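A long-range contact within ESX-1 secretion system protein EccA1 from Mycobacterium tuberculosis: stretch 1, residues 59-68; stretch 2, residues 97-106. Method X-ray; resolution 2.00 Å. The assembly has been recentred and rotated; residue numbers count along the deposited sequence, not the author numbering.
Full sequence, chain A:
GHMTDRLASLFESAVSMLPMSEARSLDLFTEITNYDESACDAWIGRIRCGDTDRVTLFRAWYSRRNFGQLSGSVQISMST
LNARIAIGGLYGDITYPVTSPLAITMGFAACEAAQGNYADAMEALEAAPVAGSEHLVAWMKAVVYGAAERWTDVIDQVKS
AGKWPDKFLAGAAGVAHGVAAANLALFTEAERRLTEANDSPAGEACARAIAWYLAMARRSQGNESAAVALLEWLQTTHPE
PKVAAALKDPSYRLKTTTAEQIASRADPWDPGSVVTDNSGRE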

# COMPACT_ATOMS: atom_id res chain seq x y z
N ARG A 59 -8.54 -0.31 -14.40
CA ARG A 59 -8.91 0.46 -15.57
C ARG A 59 -8.19 1.78 -15.60
O ARG A 59 -7.87 2.27 -16.68
N ALA A 60 -8.00 2.39 -14.42
CA ALA A 60 -7.27 3.65 -14.34
C ALA A 60 -5.85 3.41 -14.84
O ALA A 60 -5.32 4.17 -15.66
N TRP A 61 -5.25 2.31 -14.40
CA TRP A 61 -3.91 1.94 -14.83
C TRP A 61 -3.82 1.62 -16.31
O TRP A 61 -2.91 2.08 -17.02
N TYR A 62 -4.76 0.81 -16.80
CA TYR A 62 -4.78 0.39 -18.20
C TYR A 62 -4.93 1.58 -19.16
O TYR A 62 -4.35 1.59 -20.23
N SER A 63 -5.70 2.59 -18.74
CA SER A 63 -5.92 3.80 -19.54
C SER A 63 -5.02 4.99 -19.15
O SER A 63 -5.31 6.16 -19.49
N ARG A 64 -3.92 4.70 -18.46
CA ARG A 64 -3.04 5.74 -17.93
C ARG A 64 -2.50 6.76 -18.98
O ARG A 64 -2.21 7.91 -18.63
N ARG A 65 -2.39 6.36 -20.24
CA ARG A 65 -1.99 7.32 -21.27
C ARG A 65 -3.00 8.42 -21.51
O ARG A 65 -2.67 9.41 -22.15
N ASN A 66 -4.21 8.24 -20.99
CA ASN A 66 -5.25 9.25 -21.12
C ASN A 66 -5.39 10.13 -19.88
O ASN A 66 -6.29 10.95 -19.81
N PHE A 67 -4.48 9.98 -18.91
CA PHE A 67 -4.55 10.77 -17.70
C PHE A 67 -4.50 12.25 -18.04
O PHE A 67 -3.59 12.70 -18.71
N GLY A 68 -5.50 12.99 -17.58
CA GLY A 68 -5.55 14.45 -17.79
C GLY A 68 -6.36 14.90 -18.98
O GLY A 68 -6.69 16.10 -19.07
N PRO A 97 -1.51 11.00 -2.84
CA PRO A 97 -2.43 11.75 -3.73
C PRO A 97 -2.24 11.44 -5.22
O PRO A 97 -1.11 11.30 -5.70
N VAL A 98 -3.34 11.31 -5.95
CA VAL A 98 -3.29 10.99 -7.36
C VAL A 98 -3.18 12.32 -8.08
O VAL A 98 -4.20 13.00 -8.28
N THR A 99 -1.95 12.74 -8.37
CA THR A 99 -1.71 13.96 -9.14
C THR A 99 -0.95 13.74 -10.45
O THR A 99 -0.71 14.68 -11.21
N SER A 100 -0.62 12.50 -10.74
CA SER A 100 0.12 12.13 -11.94
C SER A 100 -0.01 10.62 -12.12
O SER A 100 -0.45 9.92 -11.21
N PRO A 101 0.39 10.09 -13.28
CA PRO A 101 0.32 8.63 -13.49
C PRO A 101 1.15 7.81 -12.51
O PRO A 101 0.82 6.63 -12.25
N LEU A 102 2.19 8.40 -11.93
CA LEU A 102 2.97 7.70 -10.90
C LEU A 102 2.06 7.16 -9.79
O LEU A 102 2.17 6.00 -9.40
N ALA A 103 1.16 8.01 -9.28
CA ALA A 103 0.23 7.59 -8.22
C ALA A 103 -0.61 6.38 -8.62
O ALA A 103 -0.85 5.47 -7.82
N ILE A 104 -1.06 6.37 -9.88
CA ILE A 104 -1.89 5.29 -10.36
C ILE A 104 -1.08 4.00 -10.37
O ILE A 104 -1.59 2.93 -9.96
N THR A 105 0.18 4.10 -10.82
CA THR A 105 1.11 2.96 -10.85
C THR A 105 1.27 2.36 -9.46
O THR A 105 1.18 1.13 -9.28
N MET A 106 1.50 3.23 -8.49
CA MET A 106 1.72 2.80 -7.12
C MET A 106 0.47 2.15 -6.52
O MET A 106 0.53 1.07 -5.93

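How does the helical start of stretch 1 meet stretch 2? Arg59 stays out of reach, and the contact begins with Ala60, whose CA-to-CB bond points toward the other stretch. The methyl carbon Ala60 CB lies 4.0 Å from Ile104 CG2, and the backbone carbon Ala60 C is slightly nearer to Ile104 CG2, at 3.8 Å. Ile104 points back toward stretch 1 in an m, t conformation (chi1 -55°, chi2 173°). This puts CG2 against the helix backbone, while CD1 reaches along the interface to Phe67, further along stretch 1. Ile104 CG2 lies against Ala60 and the start of Trp61.

What does Trp61 add, given that its CA-to-CB bond points sideways? Trp61 CA and Ile104 CA are 5.9 Å apart, so the backbones pass closely here. Ile104 CG2 sits 3.6 Å from Trp61 N and 4.0 Å from Trp61 CB. With chi1 in t (165°) and chi2 at -108°, the indole swings its far end nearer to stretch 2, where Trp61 CZ3 comes 3.2 Å from Thr105 OG1. The hydroxyl oxygen lies at the edge of the ring, near its plane, and the pair is a close packing contact. Thr105, in rotamer m, has its polar need met within its own stretch: Thr105 OG1 donates to the backbone O of Pro101 at 3.1 Å.

Why does the middle of stretch 1 contribute so little? Tyr62 points away, and Ser63, the first residue to leave helical backbone angles, points sideways and does not touch stretch 2. In its p rotamer, Ser63 OG instead turns back to donate a 2.7 Å hydrogen bond to Arg59 O. Arg64 sets off toward stretch 2 from its CB, but its p, t, t chain leads the guanidinium away, and Arg64 NH1 donates to Trp61 O at 2.9 Å with a nearly straight angle of 166°. Its remaining link across is a loose one through the backbone, from Arg64 O to Pro101 CG at 4.4 Å. Arg65 points away and Asn66 is out of reach.

Which side chain closes the contact? Phe67 does, pointing toward stretch 2 with chi1 in t (178°) and chi2 at 81°, and it has the largest covered area of any residue in the two stretches. Pro101 N and Ser100 C lie over one face of its ring, and Phe67 CD2 packs 3.8 Å from Pro101 CD. The tip of the ring reaches the loop before the helix: Phe67 CZ is 3.7 Å from both Thr99 C and Ser100 N, so these two residues meet it through backbone while their CA-to-CB bonds point away. Phe67 CD1 rests 4.0 Å from Ile104 CD1. Phe67 CE1 is 4.5 Å from Val98 CG1, on a t rotamer. Gly68 adds nothing across the gap. No hydrogen bond joins the two stretches; the polar side-chain bonds described above each stay within one stretch, leaving the contact itself to close packing.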

# COMPACT_ATOMS: atom_id res chain seq x y z
CB ARG A 59 -10.43 0.64 -15.64
CG ARG A 59 -11.11 -0.66 -15.99
CD ARG A 59 -11.40 -0.67 -17.48
NE ARG A 59 -11.64 -2.02 -17.94
CZ ARG A 59 -11.14 -2.56 -19.06
NH1 ARG A 59 -10.34 -1.88 -19.90
NH2 ARG A 59 -11.44 -3.81 -19.35
CB ALA A 60 -7.29 4.20 -12.92
CB TRP A 61 -3.43 0.76 -14.01
CG TRP A 61 -2.23 0.08 -14.59
CD1 TRP A 61 -2.18 -1.17 -15.20
CD2 TRP A 61 -0.88 0.60 -14.68
NE1 TRP A 61 -0.91 -1.44 -15.63
CE2 TRP A 61 -0.09 -0.42 -15.34
CE3 TRP A 61 -0.29 1.77 -14.29
CZ2 TRP A 61 1.26 -0.26 -15.60
CZ3 TRP A 61 1.09 1.93 -14.56
CH2 TRP A 61 1.84 0.93 -15.18
CB TYR A 62 -5.93 -0.61 -18.40
CG TYR A 62 -5.95 -1.30 -19.75
CD1 TYR A 62 -5.29 -2.52 -19.94
CD2 TYR A 62 -6.66 -0.76 -20.82
CE1 TYR A 62 -5.32 -3.16 -21.19
CE2 TYR A 62 -6.71 -1.38 -22.06
CZ TYR A 62 -6.03 -2.58 -22.25
OH TYR A 62 -6.06 -3.20 -23.50
CB SER A 63 -7.42 4.20 -19.45
OG SER A 63 -7.78 4.55 -18.14
CB ARG A 64 -1.85 5.10 -17.21
CG ARG A 64 -0.92 4.30 -18.10
CD ARG A 64 0.07 3.49 -17.28
NE ARG A 64 0.92 2.66 -18.12
CZ ARG A 64 0.60 1.46 -18.60
NH1 ARG A 64 -0.59 0.91 -18.38
NH2 ARG A 64 1.50 0.80 -19.31
CB ARG A 65 -1.71 6.62 -22.59
CG ARG A 65 -0.45 5.82 -22.58
CD ARG A 65 -0.32 5.18 -23.95
NE ARG A 65 1.04 4.86 -24.29
CZ ARG A 65 1.37 4.30 -25.46
NH1 ARG A 65 0.42 4.00 -26.35
NH2 ARG A 65 2.63 4.03 -25.71
CB ASN A 66 -6.60 8.62 -21.47
CG ASN A 66 -6.58 7.88 -22.80
OD1 ASN A 66 -5.79 8.19 -23.67
ND2 ASN A 66 -7.48 6.86 -22.95
CB PHE A 67 -3.37 10.44 -16.77
CG PHE A 67 -3.35 11.28 -15.51
CD1 PHE A 67 -4.15 10.95 -14.43
CD2 PHE A 67 -2.56 12.39 -15.42
CE1 PHE A 67 -4.14 11.70 -13.27
CE2 PHE A 67 -2.53 13.17 -14.26
CZ PHE A 67 -3.33 12.82 -13.18
CB PRO A 97 -2.08 13.21 -3.42
CG PRO A 97 -0.62 13.16 -3.09
CD PRO A 97 -0.48 11.88 -2.28
CB VAL A 98 -4.53 10.20 -7.82
CG1 VAL A 98 -4.41 9.75 -9.27
CG2 VAL A 98 -4.76 9.00 -6.93
CB THR A 99 -0.94 14.97 -8.28
OG1 THR A 99 0.37 14.47 -8.05
CG2 THR A 99 -1.65 15.18 -6.89
CB SER A 100 1.58 12.48 -11.76
OG SER A 100 2.16 11.64 -10.79
CB PRO A 101 0.82 8.47 -14.93
CG PRO A 101 0.41 9.74 -15.58
CD PRO A 101 0.73 10.79 -14.52
CB LEU A 102 4.01 8.63 -10.28
CG LEU A 102 4.92 8.00 -9.21
CD1 LEU A 102 5.65 6.78 -9.77
CD2 LEU A 102 5.94 9.03 -8.74
CB ALA A 103 -0.68 8.74 -7.81
CB ILE A 104 -2.43 5.53 -11.78
CG1 ILE A 104 -3.18 6.88 -11.88
CG2 ILE A 104 -3.33 4.36 -12.20
CD1 ILE A 104 -3.56 7.20 -13.31
CB THR A 105 2.52 3.40 -11.32
OG1 THR A 105 2.46 4.04 -12.60
CG2 THR A 105 3.50 2.21 -11.39
CB MET A 106 2.16 3.97 -6.25
CG MET A 106 3.51 4.53 -6.63
SD MET A 106 3.79 6.12 -5.82
CE MET A 106 4.35 5.54 -4.24